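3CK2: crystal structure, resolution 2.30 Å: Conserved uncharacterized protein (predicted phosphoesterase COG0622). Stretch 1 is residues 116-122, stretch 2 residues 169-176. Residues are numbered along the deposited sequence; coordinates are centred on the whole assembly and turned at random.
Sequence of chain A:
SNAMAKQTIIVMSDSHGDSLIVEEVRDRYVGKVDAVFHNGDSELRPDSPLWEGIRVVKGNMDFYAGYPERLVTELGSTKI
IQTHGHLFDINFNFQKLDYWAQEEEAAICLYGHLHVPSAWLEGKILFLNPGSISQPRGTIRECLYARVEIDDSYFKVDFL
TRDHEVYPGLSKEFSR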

# COMPACT_ATOMS: atom_id res chain seq x y z
N VAL A 116 -0.23 10.75 -2.62
CA VAL A 116 0.82 10.97 -3.61
C VAL A 116 1.53 9.63 -3.87
O VAL A 116 2.10 9.04 -2.95
CB VAL A 116 1.86 12.08 -3.16
CG1 VAL A 116 3.02 12.18 -4.15
CG2 VAL A 116 1.17 13.47 -3.02
N PRO A 117 1.55 9.15 -5.13
CA PRO A 117 2.30 7.89 -5.38
C PRO A 117 3.82 8.02 -5.21
O PRO A 117 4.40 8.95 -5.74
CB PRO A 117 1.98 7.59 -6.86
CG PRO A 117 1.73 8.93 -7.46
CD PRO A 117 1.00 9.71 -6.38
N SER A 118 4.45 7.11 -4.50
CA SER A 118 5.89 7.12 -4.27
C SER A 118 6.45 5.74 -4.03
O SER A 118 5.84 4.91 -3.38
CB SER A 118 6.22 7.92 -3.03
OG SER A 118 5.41 9.02 -3.01
N ALA A 119 7.64 5.52 -4.56
CA ALA A 119 8.38 4.30 -4.30
C ALA A 119 9.86 4.71 -4.16
O ALA A 119 10.42 5.34 -5.03
CB ALA A 119 8.14 3.27 -5.40
N TRP A 120 10.44 4.46 -2.99
CA TRP A 120 11.88 4.61 -2.82
C TRP A 120 12.47 3.56 -1.93
O TRP A 120 11.79 2.97 -1.12
CB TRP A 120 12.28 6.01 -2.32
CG TRP A 120 11.55 6.60 -1.18
CD1 TRP A 120 11.70 6.30 0.15
CD2 TRP A 120 10.60 7.68 -1.25
NE1 TRP A 120 10.88 7.12 0.92
CE2 TRP A 120 10.19 7.97 0.08
CE3 TRP A 120 10.07 8.44 -2.31
CZ2 TRP A 120 9.27 8.99 0.38
CZ3 TRP A 120 9.14 9.46 -2.02
CH2 TRP A 120 8.75 9.72 -0.68
N LEU A 121 13.76 3.34 -2.13
CA LEU A 121 14.54 2.39 -1.34
C LEU A 121 15.43 3.22 -0.39
O LEU A 121 16.21 4.07 -0.83
CB LEU A 121 15.38 1.51 -2.29
CG LEU A 121 15.85 0.14 -1.82
CD1 LEU A 121 14.68 -0.82 -1.70
CD2 LEU A 121 16.91 -0.41 -2.76
N GLU A 122 15.24 3.02 0.91
CA GLU A 122 16.09 3.65 1.91
C GLU A 122 16.51 2.56 2.91
O GLU A 122 15.65 1.85 3.48
CB GLU A 122 15.33 4.81 2.57
CG GLU A 122 16.07 5.53 3.71
CD GLU A 122 17.23 6.42 3.26
OE1 GLU A 122 17.32 6.74 2.06
OE2 GLU A 122 18.04 6.81 4.13
N GLY A 169 5.65 6.43 -16.63
CA GLY A 169 6.46 7.50 -16.13
C GLY A 169 6.66 7.44 -14.65
O GLY A 169 7.36 8.29 -14.10
N LEU A 170 6.02 6.46 -14.02
CA LEU A 170 6.05 6.20 -12.56
C LEU A 170 6.64 4.85 -12.13
O LEU A 170 6.91 4.68 -10.95
CB LEU A 170 4.62 6.28 -11.96
CG LEU A 170 3.85 7.57 -12.21
CD1 LEU A 170 2.51 7.50 -11.57
CD2 LEU A 170 4.66 8.80 -11.71
N SER A 171 6.85 3.91 -13.04
CA SER A 171 7.36 2.58 -12.68
C SER A 171 8.79 2.68 -12.19
O SER A 171 9.53 3.51 -12.65
CB SER A 171 7.28 1.62 -13.85
OG SER A 171 5.95 1.41 -14.18
N LYS A 172 9.17 1.83 -11.23
CA LYS A 172 10.54 1.77 -10.73
C LYS A 172 10.97 0.33 -10.50
O LYS A 172 10.16 -0.50 -10.11
CB LYS A 172 10.68 2.57 -9.43
CG LYS A 172 10.28 4.08 -9.54
CD LYS A 172 11.23 4.95 -8.74
CE LYS A 172 10.64 6.31 -8.32
NZ LYS A 172 11.47 6.89 -7.19
N GLU A 173 12.24 0.04 -10.72
CA GLU A 173 12.81 -1.24 -10.38
C GLU A 173 13.97 -1.01 -9.44
O GLU A 173 14.84 -0.21 -9.76
CB GLU A 173 13.29 -2.01 -11.63
CG GLU A 173 13.86 -3.37 -11.27
CD GLU A 173 13.70 -4.43 -12.34
OE1 GLU A 173 14.33 -4.28 -13.41
OE2 GLU A 173 12.97 -5.43 -12.08
N PHE A 174 13.97 -1.68 -8.28
CA PHE A 174 15.03 -1.59 -7.28
C PHE A 174 15.76 -2.94 -7.13
O PHE A 174 15.12 -3.98 -6.99
CB PHE A 174 14.45 -1.20 -5.92
CG PHE A 174 13.61 0.06 -5.94
CD1 PHE A 174 14.20 1.30 -5.80
CD2 PHE A 174 12.23 -0.01 -6.09
CE1 PHE A 174 13.42 2.47 -5.81
CE2 PHE A 174 11.46 1.15 -6.11
CZ PHE A 174 12.06 2.39 -5.97
N SER A 175 17.08 -2.94 -7.14
CA SER A 175 17.79 -4.18 -6.82
C SER A 175 18.05 -4.27 -5.31
O SER A 175 18.31 -3.27 -4.64
CB SER A 175 19.06 -4.38 -7.65
OG SER A 175 19.71 -3.17 -7.87
N ARG A 176 17.98 -5.50 -4.81
CA ARG A 176 17.94 -5.80 -3.37
C ARG A 176 19.26 -6.36 -2.83
O ARG A 176 20.19 -6.60 -3.60
CB ARG A 176 16.84 -6.82 -3.11
CG ARG A 176 15.48 -6.44 -3.60
CD ARG A 176 14.50 -7.55 -3.23
NE ARG A 176 14.45 -7.74 -1.78
CZ ARG A 176 13.71 -8.66 -1.16
NH1 ARG A 176 13.73 -8.73 0.17
NH2 ARG A 176 12.94 -9.48 -1.85

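The two strands run nearly parallel, 15° between their directions, with axes 8.3 Å apart at their closest. That is too wide for backbone hydrogen bonding, and none crosses between the stretches; every contact involves a side chain, in several cases set against backbone of the other stretch. The register is a two-residue ladder: Pro117 lies across from Leu170, Ala119 from Lys172 and Leu121 from Phe174, the CA atoms of the last two pairs each being 7.2 Å apart. All six residues direct CA-to-CB toward the other stretch, while Ser118, Trp120, Ser171 and Ser175 point away. The alternation of extended strands thus sets which residues can fill the gap.

Phe174 contributes most to the contact, with 77 Å² covered. Its chi1 is in the m well, and the ring reaches back along stretch 1 from Leu121 to Ala119. Leu121 CB meets CD1 of Phe174 at 3.7 Å, and Ala119 CB lies 4.0 Å from Phe174 CE2, so one aromatic ring spans two rungs of the ladder. Even Trp120, whose CA-to-CB bond points away, takes part through its backbone: its CA is 3.9 Å from Phe174 CZ. The methyl of Ala119 packs against the ring at ordinary van der Waals distance, and the residue is buried, with 60 Å² covered by the other stretch.

Leu121, with 63 Å² covered, also reaches past the ring, where its CD2 packs 3.7 Å from the backbone Ser175 O, a van der Waals contact rather than a polar one.

The Ala119 carbonyl is the polar element of the joint. Its O lies at the edge of the Phe174 ring, near the ring plane and 3.5 Å from Phe174 CZ, where the weakly positive rim of C-H groups faces an acceptor. The same O accepts a hydrogen bond from Lys172 NZ at 2.9 Å, the amine reaching it at the end of a long aliphatic chain.

At the other end, Pro117 CG and Leu170 CD1 make a looser apolar contact at 4.4 Å.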